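Local coordinates for GCN5-related N-acetyltransferase (Brucella melitensis biovar Abortus, PDB 4J3G), which probably transfers an acetyl group from acetyl-coenzyme A to an amino group, perhaps that of a ribosomal-protein N-terminal alanine, as a GNAT-family acetyltransferase, at residues A[139-144]-A[152-157]; A[89-94]-A[132-137]; A[104-109]-A[125-130]. All blocks are in the same frame, centred on the assembly; numbering follows the deposited sequence.

Contact 1 (A[139-144]-A[152-157]); sequences LIAGIE and ALHRSQ. With EDO (1,2-ethanediol), chain G.
A141 is the first residue of strand 138-144 here to touch H154 of helix 148-156. Its CB lies 3.5 Å from H154 CD2 and 3.6 Å from H154 NE2, meeting the ring obliquely at these two atoms. G142 follows with no side chain to offer the helix. Its carbonyl O is 3.2 Å from O1 of an ethanediol molecule, probably from the crystallisation liquor. A hydrogen bond there is not settled; the ethanediol also has A50 O as a hydrogen-bond partner. I143 then returns to the helix. The CD1 methyl sits over one face of the ring, 3.9 Å from the H154 ring centroid and only 16° off its normal, a CH-pi contact. It lies nearest H154 ND1, at 3.7 Å. The far torsion of I143 is extended (chi2 170°), which carries CD1 out to the ring. F159 meets the same ring edge-to-face, and M181 also touches it. ND1 is hydrogen-bonded to S150 O, one turn back in the helix, which ties down the ring rotation. S150 O can only accept, so ND1 is the donor and probably carries the proton, while A141 and I143 pack on the ring's carbon and nitrogen atoms.

Contact 2 (A[89-94]-A[132-137]); sequences ASYGPF and RERKVH
Y91 reaches the end of helix 119-133 with its phenol tip. Y91 OH lies 3.4 Å from R134 CD and 3.7 Å from R134 CB, so it rests against the aliphatic part of the arginine. The second neighbour is V136, whose CG2 is 3.6 Å from Y91 OH and 3.8 Å from Y91 CZ. This methyl approaches the ring obliquely. The tyrosine and valine run alongside each other, pointing opposite ways. No hydrogen bond joins the two segments. The tyrosine ring and the arginine guanidinium stand almost perpendicular, at 88°, and the charged group is engaged elsewhere. R134 runs extended from CG to NE. Its NE forms a salt bridge with E130 OE1, one turn earlier in the helix, and its NH1 is hydrogen-bonded to G73 O. These partners help hold the methylene chain beside the phenol. With Y91 CG between the backbone N and the carbonyl carbon (chi1 67°), the ring reaches out to R134 and V136. Its side chain is also packed by P75, S104, L106, L127 and A131. V136 also touches A131. Further out, H137 reaches the second subunit, where it stacks on W175 and is hydrogen-bonded to Q167. The positions of R134 and V136 follow from how the helix stops. K135 has positive phi, its N bonds to R132 O at 3.1 Å, and V136 N bonds to A131 O. This is a Schellman motif, with K135 as its C-prime residue. It turns the chain from helix 119-133 toward strand 138-144, within a beta-alpha-beta crossover of the GNAT fold.

Contact 3 (A[104-109]-A[125-130]); sequences SELSVY and AELIEE
L106 and L127 join the first strand and the helix of a beta-alpha-beta unit, made of strand 103-110, helix 119-133 and strand 138-144. One methyl does the touching. L127 CD2 lies 3.9 Å from L106 CB and 3.9 Å from L106 CD1. It reaches from the helix and rests against both the root and a branch tip of the strand leucine. The leucines overlap side by side, each heading toward the other's backbone. L127 has CG anti to the backbone N (chi1 -160°), which sends its branches toward the sheet. The L106 chain runs straight on to CD1 (chi2 -176°), the branch that meets L127 CD2 alongside CB. The same L127 methyl also passes the strand backbone, 4.4 Å from S107 O. There is no hydrogen bond across the contact, and the attraction is apolar. The nearest backbones are at L106 and L127, whose CA atoms are 8.4 Å apart.

Other residues complete the layer. L106 is also packed by Y91, L124, L139 and A141, while L127 reaches A89 and Y91 on strand 84-93. The CB of S107 points away from the helix, and its side chain is about 6 Å from a bound sulfate, probably from the crystallisation liquor. E105 forms a salt bridge with R95 of the second subunit. Strand 103-110 therefore has a helix-covered side and a side that contributes to the dimer. By family resemblance, this is the region of GNAT motif A, where the loop leading into the helix typically binds the pyrophosphate of acetyl-coenzyme A.

In the fold
All three contacts lie on one mixed sheet. Contacts 2 and 3 share helix 119-133, and their centres are 7 Å apart. Contact 1 uses the next helix, 148-156, with its centre 10 Å from contact 3 and 14 Å from contact 2. Along the chain, contact 3 falls between the two segments of contact 2, and contact 1 follows both. The strands are direct neighbours in the order 84-93, 103-110, 138-144. Backbone hydrogen bonds probably join S90 O with S107 N, G92 O with E105 N, and I140 with S104 and L106. Two helices thus pack on adjoining strands of the sheet beside which GNAT enzymes usually bind acetyl-coenzyme A.

Contact 1 (A[139-144]-A[152-157])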
ATOM      1  N   LEU A 139       5.324   4.308  11.672  1.00 13.56           N
ATOM      2  CA  LEU A 139       4.604   5.254  10.817  1.00 13.53           C
ATOM      3  C   LEU A 139       5.235   5.391   9.436  1.00 12.66           C
ATOM      4  O   LEU A 139       6.449   5.540   9.288  1.00 12.02           O
ATOM      5  CB  LEU A 139       4.514   6.655  11.452  1.00 14.38           C
ATOM      6  CG  LEU A 139       3.679   6.698  12.755  1.00 15.11           C
ATOM      7  CD1 LEU A 139       3.996   7.996  13.510  1.00 16.21           C
ATOM      8  CD2 LEU A 139       2.212   6.562  12.435  1.00 16.00           C
ATOM      9  N   ILE A 140       4.392   5.323   8.429  1.00 12.04           N
ATOM     10  CA  ILE A 140       4.815   5.523   7.046  1.00 12.42           C
ATOM     11  C   ILE A 140       4.239   6.819   6.479  1.00 11.65           C
ATOM     12  O   ILE A 140       3.058   7.102   6.669  1.00 11.94           O
ATOM     13  CB  ILE A 140       4.342   4.344   6.202  1.00 13.50           C
ATOM     14  CG1 ILE A 140       4.938   3.029   6.722  1.00 15.57           C
ATOM     15  CG2 ILE A 140       4.750   4.521   4.739  1.00 14.27           C
ATOM     16  CD1 ILE A 140       6.430   2.915   6.534  1.00 17.57           C
ATOM     17  N   ALA A 141       5.068   7.586   5.744  1.00 11.75           N
ATOM     18  CA  ALA A 141       4.607   8.733   4.963  1.00 11.48           C
ATOM     19  C   ALA A 141       4.892   8.410   3.492  1.00 11.34           C
ATOM     20  O   ALA A 141       5.976   7.992   3.160  1.00 11.81           O
ATOM     21  CB  ALA A 141       5.314   9.998   5.385  1.00 11.84           C
ATOM     22  N   GLY A 142       3.869   8.611   2.651  1.00 10.94           N
ATOM     23  CA  GLY A 142       4.025   8.592   1.209  1.00 11.18           C
ATOM     24  C   GLY A 142       3.910   9.994   0.714  1.00 11.89           C
ATOM     25  O   GLY A 142       2.861  10.641   0.880  1.00 14.39           O
ATOM     26  N   ILE A 143       4.988  10.503   0.120  1.00 11.78           N
ATOM     27  CA  ILE A 143       5.110  11.892  -0.231  1.00 12.50           C
ATOM     28  C   ILE A 143       5.486  11.996  -1.694  1.00 12.86           C
ATOM     29  O   ILE A 143       6.338  11.265  -2.195  1.00 12.22           O
ATOM     30  CB  ILE A 143       6.212  12.559   0.612  1.00 12.80           C
ATOM     31  CG1 ILE A 143       5.925  12.322   2.111  1.00 13.25           C
ATOM     32  CG2 ILE A 143       6.329  14.027   0.265  1.00 13.25           C
ATOM     33  CD1 ILE A 143       7.071  12.730   3.049  1.00 14.41           C
ATOM     34  N   GLU A 144       4.837  12.924  -2.376  1.00 13.73           N
ATOM     35  CA  GLU A 144       5.178  13.171  -3.758  1.00 14.88           C
ATOM     36  C   GLU A 144       6.650  13.582  -3.781  1.00 15.15           C
ATOM     37  O   GLU A 144       7.067  14.450  -3.012  1.00 14.45           O
ATOM     38  CB  GLU A 144       4.276  14.255  -4.309  1.00 15.68           C
ATOM     39  CG  GLU A 144       4.440  14.474  -5.783  1.00 17.98           C
ATOM     40  CD  GLU A 144       5.482  15.499  -6.102  1.00 19.27           C
ATOM     41  OE1 GLU A 144       5.464  16.594  -5.478  1.00 21.91           O
ATOM     42  OE2 GLU A 144       6.313  15.219  -6.964  1.00 20.15           O
ATOM     43  N   ALA A 152      11.416  17.451   4.156  1.00 14.81           N
ATOM     44  CA  ALA A 152      12.226  18.073   5.231  1.00 15.39           C
ATOM     45  C   ALA A 152      11.407  18.155   6.552  1.00 15.66           C
ATOM     46  O   ALA A 152      11.948  17.979   7.652  1.00 15.82           O
ATOM     47  CB  ALA A 152      12.684  19.453   4.787  1.00 16.08           C
ATOM     48  N   LEU A 153      10.114  18.452   6.425  1.00 16.23           N
ATOM     49  CA  LEU A 153       9.231  18.527   7.584  1.00 16.96           C
ATOM     50  C   LEU A 153       9.199  17.166   8.299  1.00 16.11           C
ATOM     51  O   LEU A 153       9.396  17.079   9.513  1.00 15.53           O
ATOM     52  CB  LEU A 153       7.825  19.016   7.146  1.00 18.89           C
ATOM     53  CG  LEU A 153       6.680  19.255   8.141  1.00 20.49           C
ATOM     54  CD1 LEU A 153       5.643  20.242   7.581  1.00 22.31           C
ATOM     55  CD2 LEU A 153       6.001  17.953   8.469  1.00 21.82           C
ATOM     56  N   HIS A 154       8.936  16.100   7.541  1.00 15.30           N
ATOM     57  CA  HIS A 154       8.943  14.759   8.115  1.00 15.56           C
ATOM     58  C   HIS A 154      10.318  14.392   8.653  1.00 15.66           C
ATOM     59  O   HIS A 154      10.425  13.869   9.725  1.00 15.44           O
ATOM     60  CB  HIS A 154       8.459  13.722   7.094  1.00 15.43           C
ATOM     61  CG  HIS A 154       6.976  13.749   6.856  1.00 15.69           C
ATOM     62  ND1 HIS A 154       6.361  14.735   6.122  1.00 16.28           N
ATOM     63  CD2 HIS A 154       6.004  12.869   7.197  1.00 15.80           C
ATOM     64  CE1 HIS A 154       5.059  14.492   6.066  1.00 16.43           C
ATOM     65  NE2 HIS A 154       4.821  13.355   6.689  1.00 15.79           N
ATOM     66  N   ARG A 155      11.374  14.704   7.914  1.00 15.75           N
ATOM     67  CA  ARG A 155      12.715  14.410   8.385  1.00 17.97           C
ATOM     68  C   ARG A 155      13.029  15.074   9.729  1.00 17.72           C
ATOM     69  O   ARG A 155      13.697  14.498  10.548  1.00 17.80           O
ATOM     70  CB  ARG A 155      13.761  14.805   7.347  1.00 20.01           C
ATOM     71  CG  ARG A 155      15.143  14.329   7.715  1.00 23.03           C
ATOM     72  CD  ARG A 155      16.005  13.915   6.532  1.00 26.62           C
ATOM     73  NE  ARG A 155      15.885  14.734   5.314  1.00 27.26           N
ATOM     74  CZ  ARG A 155      15.901  14.243   4.065  1.00 30.55           C
ATOM     75  NH1 ARG A 155      15.922  12.925   3.838  1.00 31.86           N
ATOM     76  NH2 ARG A 155      15.822  15.067   3.019  1.00 31.86           N
ATOM     77  N   SER A 156      12.506  16.276   9.923  1.00 17.93           N
ATOM     78  CA  SER A 156      12.694  17.016  11.174  1.00 19.35           C
ATOM     79  C   SER A 156      12.112  16.312  12.379  1.00 19.53           C
ATOM     80  O   SER A 156      12.530  16.551  13.533  1.00 19.93           O
ATOM     81  CB  SER A 156      12.161  18.478  11.071  1.00 19.66           C
ATOM     82  OG  SER A 156      10.718  18.574  11.195  1.00 19.48           O
ATOM     83  N   GLN A 157      11.164  15.419  12.131  1.00 19.56           N
ATOM     84  CA  GLN A 157      10.535  14.664  13.186  1.00 20.04           C
ATOM     85  C   GLN A 157      11.070  13.229  13.274  1.00 19.21           C
ATOM     86  O   GLN A 157      10.507  12.415  13.987  1.00 20.85           O
ATOM     87  CB  GLN A 157       9.017  14.610  12.925  1.00 21.42           C
ATOM     88  CG  GLN A 157       8.334  15.957  12.947  1.00 23.99           C
ATOM     89  CD  GLN A 157       8.552  16.603  14.274  1.00 27.17           C
ATOM     90  OE1 GLN A 157       8.239  16.015  15.306  1.00 30.51           O
ATOM     91  NE2 GLN A 157       9.144  17.782  14.275  1.00 31.33           N
TER
HETATM   92  C1  EDO G 203       0.828  11.850  -2.104  1.00 35.29           C
HETATM   93  O1  EDO G 203       0.893  12.465  -0.801  1.00 35.04           O
HETATM   94  C2  EDO G 203       0.637  10.352  -1.975  1.00 35.55           C
HETATM   95  O2  EDO G 203      -0.748  10.127  -1.863  1.00 38.76           O

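Contact 2 (A[89-94]-A[132-137])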
ATOM      1  N   ALA A  89      -4.918  16.079  10.692  1.00 15.19           N
ATOM      2  CA  ALA A  89      -4.005  14.933  10.472  1.00 15.05           C
ATOM      3  C   ALA A  89      -4.623  13.647  10.944  1.00 13.89           C
ATOM      4  O   ALA A  89      -5.397  13.606  11.930  1.00 14.57           O
ATOM      5  CB  ALA A  89      -2.656  15.132  11.193  1.00 15.48           C
ATOM      6  N   SER A  90      -4.261  12.566  10.269  1.00 13.83           N
ATOM      7  CA  SER A  90      -4.717  11.282  10.707  1.00 13.05           C
ATOM      8  C   SER A  90      -3.759  10.194  10.262  1.00 12.56           C
ATOM      9  O   SER A  90      -2.782  10.439   9.562  1.00 12.23           O
ATOM     10  CB  SER A  90      -6.137  11.021  10.176  1.00 13.05           C
ATOM     11  OG  SER A  90      -6.724   9.912  10.847  1.00 14.35           O
ATOM     12  N   TYR A  91      -4.023   8.985  10.736  1.00 13.38           N
ATOM     13  CA  TYR A  91      -3.350   7.801  10.192  1.00 12.46           C
ATOM     14  C   TYR A  91      -4.306   6.653  10.138  1.00 13.84           C
ATOM     15  O   TYR A  91      -5.338   6.641  10.838  1.00 13.98           O
ATOM     16  CB  TYR A  91      -2.089   7.443  10.941  1.00 12.85           C
ATOM     17  CG  TYR A  91      -2.245   6.967  12.329  1.00 12.96           C
ATOM     18  CD1 TYR A  91      -2.729   5.669  12.614  1.00 13.24           C
ATOM     19  CD2 TYR A  91      -1.827   7.748  13.392  1.00 13.45           C
ATOM     20  CE1 TYR A  91      -2.859   5.237  13.920  1.00 13.67           C
ATOM     21  CE2 TYR A  91      -1.933   7.294  14.691  1.00 13.88           C
ATOM     22  CZ  TYR A  91      -2.440   6.052  14.949  1.00 14.21           C
ATOM     23  OH  TYR A  91      -2.565   5.637  16.274  1.00 15.65           O
ATOM     24  N   GLY A  92      -4.011   5.728   9.214  1.00 13.27           N
ATOM     25  CA  GLY A  92      -4.821   4.533   9.031  1.00 14.12           C
ATOM     26  C   GLY A  92      -3.954   3.380   8.551  1.00 14.77           C
ATOM     27  O   GLY A  92      -2.734   3.453   8.573  1.00 12.82           O
ATOM     28  N   PRO A  93      -4.574   2.308   8.128  1.00 16.42           N
ATOM     29  CA  PRO A  93      -3.809   1.138   7.810  1.00 17.38           C
ATOM     30  C   PRO A  93      -2.854   1.362   6.638  1.00 16.74           C
ATOM     31  O   PRO A  93      -3.203   2.044   5.675  1.00 18.01           O
ATOM     32  CB  PRO A  93      -4.889   0.114   7.409  1.00 19.20           C
ATOM     33  CG  PRO A  93      -6.128   0.592   8.051  1.00 20.43           C
ATOM     34  CD  PRO A  93      -6.035   2.074   8.059  1.00 19.53           C
ATOM     35  N   PHE A  94      -1.625   0.879   6.769  1.00 17.05           N
ATOM     36  CA  PHE A  94      -0.645   0.983   5.677  1.00 17.49           C
ATOM     37  C   PHE A  94      -0.989  -0.007   4.559  1.00 19.25           C
ATOM     38  O   PHE A  94      -1.098   0.373   3.381  1.00 19.04           O
ATOM     39  CB  PHE A  94       0.772   0.722   6.204  1.00 19.19           C
ATOM     40  CG  PHE A  94       1.799   0.594   5.121  1.00 17.98           C
ATOM     41  CD1 PHE A  94       1.949   1.589   4.173  1.00 19.36           C
ATOM     42  CD2 PHE A  94       2.565  -0.543   5.021  1.00 20.35           C
ATOM     43  CE1 PHE A  94       2.900   1.473   3.179  1.00 19.41           C
ATOM     44  CE2 PHE A  94       3.503  -0.677   4.012  1.00 19.82           C
ATOM     45  CZ  PHE A  94       3.652   0.317   3.086  1.00 20.50           C
ATOM     46  N   ARG A 132       2.373   6.664  19.279  1.00 18.99           N
ATOM     47  CA  ARG A 132       3.218   6.066  20.319  1.00 21.80           C
ATOM     48  C   ARG A 132       2.350   5.490  21.441  1.00 22.22           C
ATOM     49  O   ARG A 132       2.561   4.348  21.912  1.00 21.05           O
ATOM     50  CB  ARG A 132       4.120   7.158  20.900  1.00 26.01           C
ATOM     51  CG  ARG A 132       5.533   6.790  21.208  1.00 32.60           C
ATOM     52  CD  ARG A 132       6.365   8.077  21.433  1.00 37.19           C
ATOM     53  NE  ARG A 132       7.497   8.085  20.513  1.00 39.57           N
ATOM     54  CZ  ARG A 132       8.106   9.160  20.032  1.00 41.79           C
ATOM     55  NH1 ARG A 132       7.735  10.394  20.385  1.00 44.50           N
ATOM     56  NH2 ARG A 132       9.123   8.987  19.192  1.00 43.48           N
ATOM     57  N   GLU A 133       1.387   6.302  21.876  1.00 22.81           N
ATOM     58  CA  GLU A 133       0.492   5.953  22.959  1.00 25.76           C
ATOM     59  C   GLU A 133      -0.322   4.735  22.602  1.00 24.39           C
ATOM     60  O   GLU A 133      -0.585   3.908  23.450  1.00 23.19           O
ATOM     61  CB  GLU A 133      -0.471   7.089  23.188  1.00 29.75           C
ATOM     62  CG  GLU A 133      -1.203   7.025  24.501  1.00 33.67           C
ATOM     63  CD  GLU A 133      -1.620   8.403  24.953  1.00 39.11           C
ATOM     64  OE1 GLU A 133      -0.870   9.024  25.749  1.00 42.22           O
ATOM     65  OE2 GLU A 133      -2.659   8.896  24.462  1.00 42.66           O
ATOM     66  N   ARG A 134      -0.718   4.662  21.330  1.00 22.10           N
ATOM     67  CA  ARG A 134      -1.571   3.611  20.805  1.00 22.51           C
ATOM     68  C   ARG A 134      -0.781   2.393  20.316  1.00 22.65           C
ATOM     69  O   ARG A 134      -1.369   1.462  19.792  1.00 22.85           O
ATOM     70  CB  ARG A 134      -2.501   4.173  19.697  1.00 23.99           C
ATOM     71  CG  ARG A 134      -3.578   5.077  20.247  1.00 24.50           C
ATOM     72  CD  ARG A 134      -4.348   5.839  19.190  1.00 26.11           C
ATOM     73  NE  ARG A 134      -5.047   6.977  19.792  1.00 25.81           N
ATOM     74  CZ  ARG A 134      -6.339   7.254  19.654  1.00 26.94           C
ATOM     75  NH1 ARG A 134      -7.159   6.496  18.911  1.00 26.25           N
ATOM     76  NH2 ARG A 134      -6.824   8.332  20.260  1.00 29.34           N
ATOM     77  N   LYS A 135       0.538   2.381  20.558  1.00 20.83           N
ATOM     78  CA  LYS A 135       1.418   1.217  20.297  1.00 21.77           C
ATOM     79  C   LYS A 135       1.568   0.901  18.830  1.00 19.06           C
ATOM     80  O   LYS A 135       1.861  -0.245  18.472  1.00 20.06           O
ATOM     81  CB  LYS A 135       0.957  -0.068  21.015  1.00 24.28           C
ATOM     82  CG  LYS A 135       0.593   0.077  22.483  1.00 27.31           C
ATOM     83  CD  LYS A 135       1.664   0.786  23.286  1.00 30.59           C
ATOM     84  CE  LYS A 135       2.759  -0.146  23.734  1.00 33.90           C
ATOM     85  NZ  LYS A 135       3.669   0.606  24.642  1.00 35.44           N
ATOM     86  N   VAL A 136       1.463   1.911  17.982  1.00 17.40           N
ATOM     87  CA  VAL A 136       1.940   1.785  16.591  1.00 16.12           C
ATOM     88  C   VAL A 136       3.429   1.514  16.602  1.00 15.85           C
ATOM     89  O   VAL A 136       4.154   2.124  17.364  1.00 16.72           O
ATOM     90  CB  VAL A 136       1.653   3.046  15.775  1.00 15.14           C
ATOM     91  CG1 VAL A 136       2.206   2.922  14.352  1.00 14.81           C
ATOM     92  CG2 VAL A 136       0.141   3.344  15.756  1.00 15.38           C
ATOM     93  N   HIS A 137       3.888   0.580  15.776  1.00 14.67           N
ATOM     94  CA  HIS A 137       5.308   0.319  15.671  1.00 14.91           C
ATOM     95  C   HIS A 137       5.980   1.166  14.630  1.00 14.69           C
ATOM     96  O   HIS A 137       7.102   1.661  14.840  1.00 15.30           O
ATOM     97  CB  HIS A 137       5.569  -1.183  15.381  1.00 14.93           C
ATOM     98  CG  HIS A 137       7.012  -1.567  15.453  1.00 15.50           C
ATOM     99  ND1 HIS A 137       7.763  -1.436  16.608  1.00 16.43           N
ATOM    100  CD2 HIS A 137       7.864  -1.987  14.499  1.00 15.31           C
ATOM    101  CE1 HIS A 137       9.012  -1.778  16.358  1.00 16.58           C
ATOM    102  NE2 HIS A 137       9.097  -2.142  15.093  1.00 16.07           N
TER

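Contact 3 (A[104-109]-A[125-130])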
ATOM      1  N   SER A 104       1.133   1.963  10.265  1.00 11.94           N
ATOM      2  CA  SER A 104       0.089   2.898   9.872  1.00 12.58           C
ATOM      3  C   SER A 104       0.667   3.955   8.950  1.00 12.96           C
ATOM      4  O   SER A 104       1.809   4.449   9.159  1.00 12.35           O
ATOM      5  CB  SER A 104      -0.506   3.572  11.105  1.00 13.24           C
ATOM      6  OG  SER A 104      -1.158   2.645  11.947  1.00 13.35           O
ATOM      7  N   GLU A 105      -0.121   4.372   7.974  1.00 13.76           N
ATOM      8  CA  GLU A 105       0.294   5.446   7.089  1.00 14.58           C
ATOM      9  C   GLU A 105      -0.378   6.737   7.504  1.00 15.13           C
ATOM     10  O   GLU A 105      -1.618   6.771   7.695  1.00 13.65           O
ATOM     11  CB  GLU A 105      -0.079   5.144   5.633  1.00 16.73           C
ATOM     12  CG  GLU A 105       0.233   6.321   4.738  1.00 19.85           C
ATOM     13  CD  GLU A 105       0.337   5.947   3.271  1.00 24.39           C
ATOM     14  OE1 GLU A 105       0.394   4.718   2.949  1.00 25.73           O
ATOM     15  OE2 GLU A 105       0.387   6.902   2.453  1.00 27.15           O
ATOM     16  N   LEU A 106       0.399   7.814   7.626  1.00 15.98           N
ATOM     17  CA  LEU A 106      -0.150   9.047   8.149  1.00 17.42           C
ATOM     18  C   LEU A 106      -0.292  10.098   7.067  1.00 18.63           C
ATOM     19  O   LEU A 106       0.422  10.059   6.050  1.00 19.77           O
ATOM     20  CB  LEU A 106       0.636   9.530   9.400  1.00 20.38           C
ATOM     21  CG  LEU A 106       1.918  10.353   9.351  1.00 24.20           C
ATOM     22  CD1 LEU A 106       2.420  10.542  10.779  1.00 25.03           C
ATOM     23  CD2 LEU A 106       3.003   9.757   8.506  1.00 24.60           C
ATOM     24  N   SER A 107      -1.227  11.032   7.286  1.00 18.31           N
ATOM     25  CA  SER A 107      -1.464  12.160   6.396  1.00 18.21           C
ATOM     26  C   SER A 107      -1.688  13.421   7.196  1.00 17.58           C
ATOM     27  O   SER A 107      -2.271  13.389   8.276  1.00 15.82           O
ATOM     28  CB  SER A 107      -2.703  11.919   5.559  1.00 19.46           C
ATOM     29  OG  SER A 107      -2.537  10.811   4.703  1.00 21.57           O
ATOM     30  N   VAL A 108      -1.189  14.531   6.660  1.00 17.69           N
ATOM     31  CA  VAL A 108      -1.306  15.831   7.268  1.00 18.15           C
ATOM     32  C   VAL A 108      -1.739  16.799   6.190  1.00 18.02           C
ATOM     33  O   VAL A 108      -1.055  16.936   5.177  1.00 18.59           O
ATOM     34  CB  VAL A 108       0.048  16.339   7.802  1.00 19.53           C
ATOM     35  CG1 VAL A 108      -0.086  17.747   8.365  1.00 20.51           C
ATOM     36  CG2 VAL A 108       0.613  15.404   8.838  1.00 19.61           C
ATOM     37  N   TYR A 109      -2.847  17.496   6.417  1.00 17.68           N
ATOM     38  CA  TYR A 109      -3.333  18.512   5.476  1.00 18.27           C
ATOM     39  C   TYR A 109      -3.413  19.861   6.129  1.00 18.84           C
ATOM     40  O   TYR A 109      -3.982  19.999   7.221  1.00 17.53           O
ATOM     41  CB  TYR A 109      -4.729  18.159   5.036  1.00 19.73           C
ATOM     42  CG  TYR A 109      -4.804  16.826   4.430  1.00 21.78           C
ATOM     43  CD1 TYR A 109      -4.531  16.648   3.122  1.00 25.32           C
ATOM     44  CD2 TYR A 109      -5.127  15.736   5.185  1.00 24.54           C
ATOM     45  CE1 TYR A 109      -4.568  15.374   2.548  1.00 28.32           C
ATOM     46  CE2 TYR A 109      -5.229  14.477   4.624  1.00 26.94           C
ATOM     47  CZ  TYR A 109      -4.934  14.297   3.312  1.00 28.95           C
ATOM     48  OH  TYR A 109      -4.998  13.015   2.780  1.00 34.58           O
ATOM     49  N   ALA A 125       3.848  16.303  14.882  1.00 18.50           N
ATOM     50  CA  ALA A 125       4.407  16.006  16.177  1.00 19.71           C
ATOM     51  C   ALA A 125       3.372  15.406  17.114  1.00 20.36           C
ATOM     52  O   ALA A 125       3.677  14.475  17.852  1.00 20.12           O
ATOM     53  CB  ALA A 125       5.054  17.235  16.801  1.00 20.68           C
ATOM     54  N   GLU A 126       2.162  15.940  17.119  1.00 21.45           N
ATOM     55  CA  GLU A 126       1.133  15.435  18.038  1.00 23.00           C
ATOM     56  C   GLU A 126       0.597  14.073  17.594  1.00 20.31           C
ATOM     57  O   GLU A 126       0.348  13.179  18.415  1.00 18.70           O
ATOM     58  CB  GLU A 126      -0.013  16.433  18.177  1.00 26.09           C
ATOM     59  CG  GLU A 126      -1.051  16.014  19.230  1.00 31.69           C
ATOM     60  CD  GLU A 126      -0.458  15.590  20.582  1.00 36.45           C
ATOM     61  OE1 GLU A 126       0.493  16.268  21.107  1.00 39.17           O
ATOM     62  OE2 GLU A 126      -0.978  14.596  21.137  1.00 37.27           O
ATOM     63  N   LEU A 127       0.451  13.889  16.286  1.00 19.33           N
ATOM     64  CA  LEU A 127       0.018  12.594  15.784  1.00 18.76           C
ATOM     65  C   LEU A 127       1.002  11.479  16.154  1.00 18.06           C
ATOM     66  O   LEU A 127       0.588  10.362  16.476  1.00 17.73           O
ATOM     67  CB  LEU A 127      -0.129  12.632  14.265  1.00 19.52           C
ATOM     68  CG  LEU A 127      -1.010  11.527  13.652  1.00 19.92           C
ATOM     69  CD1 LEU A 127      -2.422  11.590  14.204  1.00 20.15           C
ATOM     70  CD2 LEU A 127      -1.063  11.672  12.135  1.00 19.77           C
ATOM     71  N   ILE A 128       2.304  11.754  16.055  1.00 17.31           N
ATOM     72  CA  ILE A 128       3.325  10.823  16.452  1.00 18.03           C
ATOM     73  C   ILE A 128       3.131  10.414  17.928  1.00 18.23           C
ATOM     74  O   ILE A 128       3.265   9.251  18.277  1.00 17.39           O
ATOM     75  CB  ILE A 128       4.760  11.428  16.287  1.00 18.11           C
ATOM     76  CG1 ILE A 128       5.145  11.493  14.808  1.00 17.88           C
ATOM     77  CG2 ILE A 128       5.786  10.631  17.039  1.00 19.71           C
ATOM     78  CD1 ILE A 128       6.414  12.306  14.526  1.00 17.87           C
ATOM     79  N   GLU A 129       2.856  11.372  18.793  1.00 19.62           N
ATOM     80  CA  GLU A 129       2.669  11.015  20.216  1.00 20.94           C
ATOM     81  C   GLU A 129       1.450  10.123  20.411  1.00 20.94           C
ATOM     82  O   GLU A 129       1.496   9.184  21.220  1.00 20.93           O
ATOM     83  CB  GLU A 129       2.514  12.265  21.096  1.00 22.67           C
ATOM     84  CG  GLU A 129       3.722  13.196  21.064  1.00 25.32           C
ATOM     85  CD  GLU A 129       5.023  12.526  21.489  1.00 28.71           C
ATOM     86  OE1 GLU A 129       4.993  11.583  22.330  1.00 29.38           O
ATOM     87  OE2 GLU A 129       6.088  12.906  20.946  1.00 35.23           O
ATOM     88  N   GLU A 130       0.363  10.436  19.707  1.00 20.51           N
ATOM     89  CA  GLU A 130      -0.855   9.576  19.726  1.00 22.12           C
ATOM     90  C   GLU A 130      -0.556   8.178  19.226  1.00 20.00           C
ATOM     91  O   GLU A 130      -0.976   7.188  19.825  1.00 20.75           O
ATOM     92  CB  GLU A 130      -1.956  10.162  18.889  1.00 25.41           C
ATOM     93  CG  GLU A 130      -2.707  11.298  19.530  1.00 32.27           C
ATOM     94  CD  GLU A 130      -3.826  10.831  20.458  1.00 36.58           C
ATOM     95  OE1 GLU A 130      -3.974   9.590  20.699  1.00 38.00           O
ATOM     96  OE2 GLU A 130      -4.557  11.725  20.931  1.00 41.81           O
TER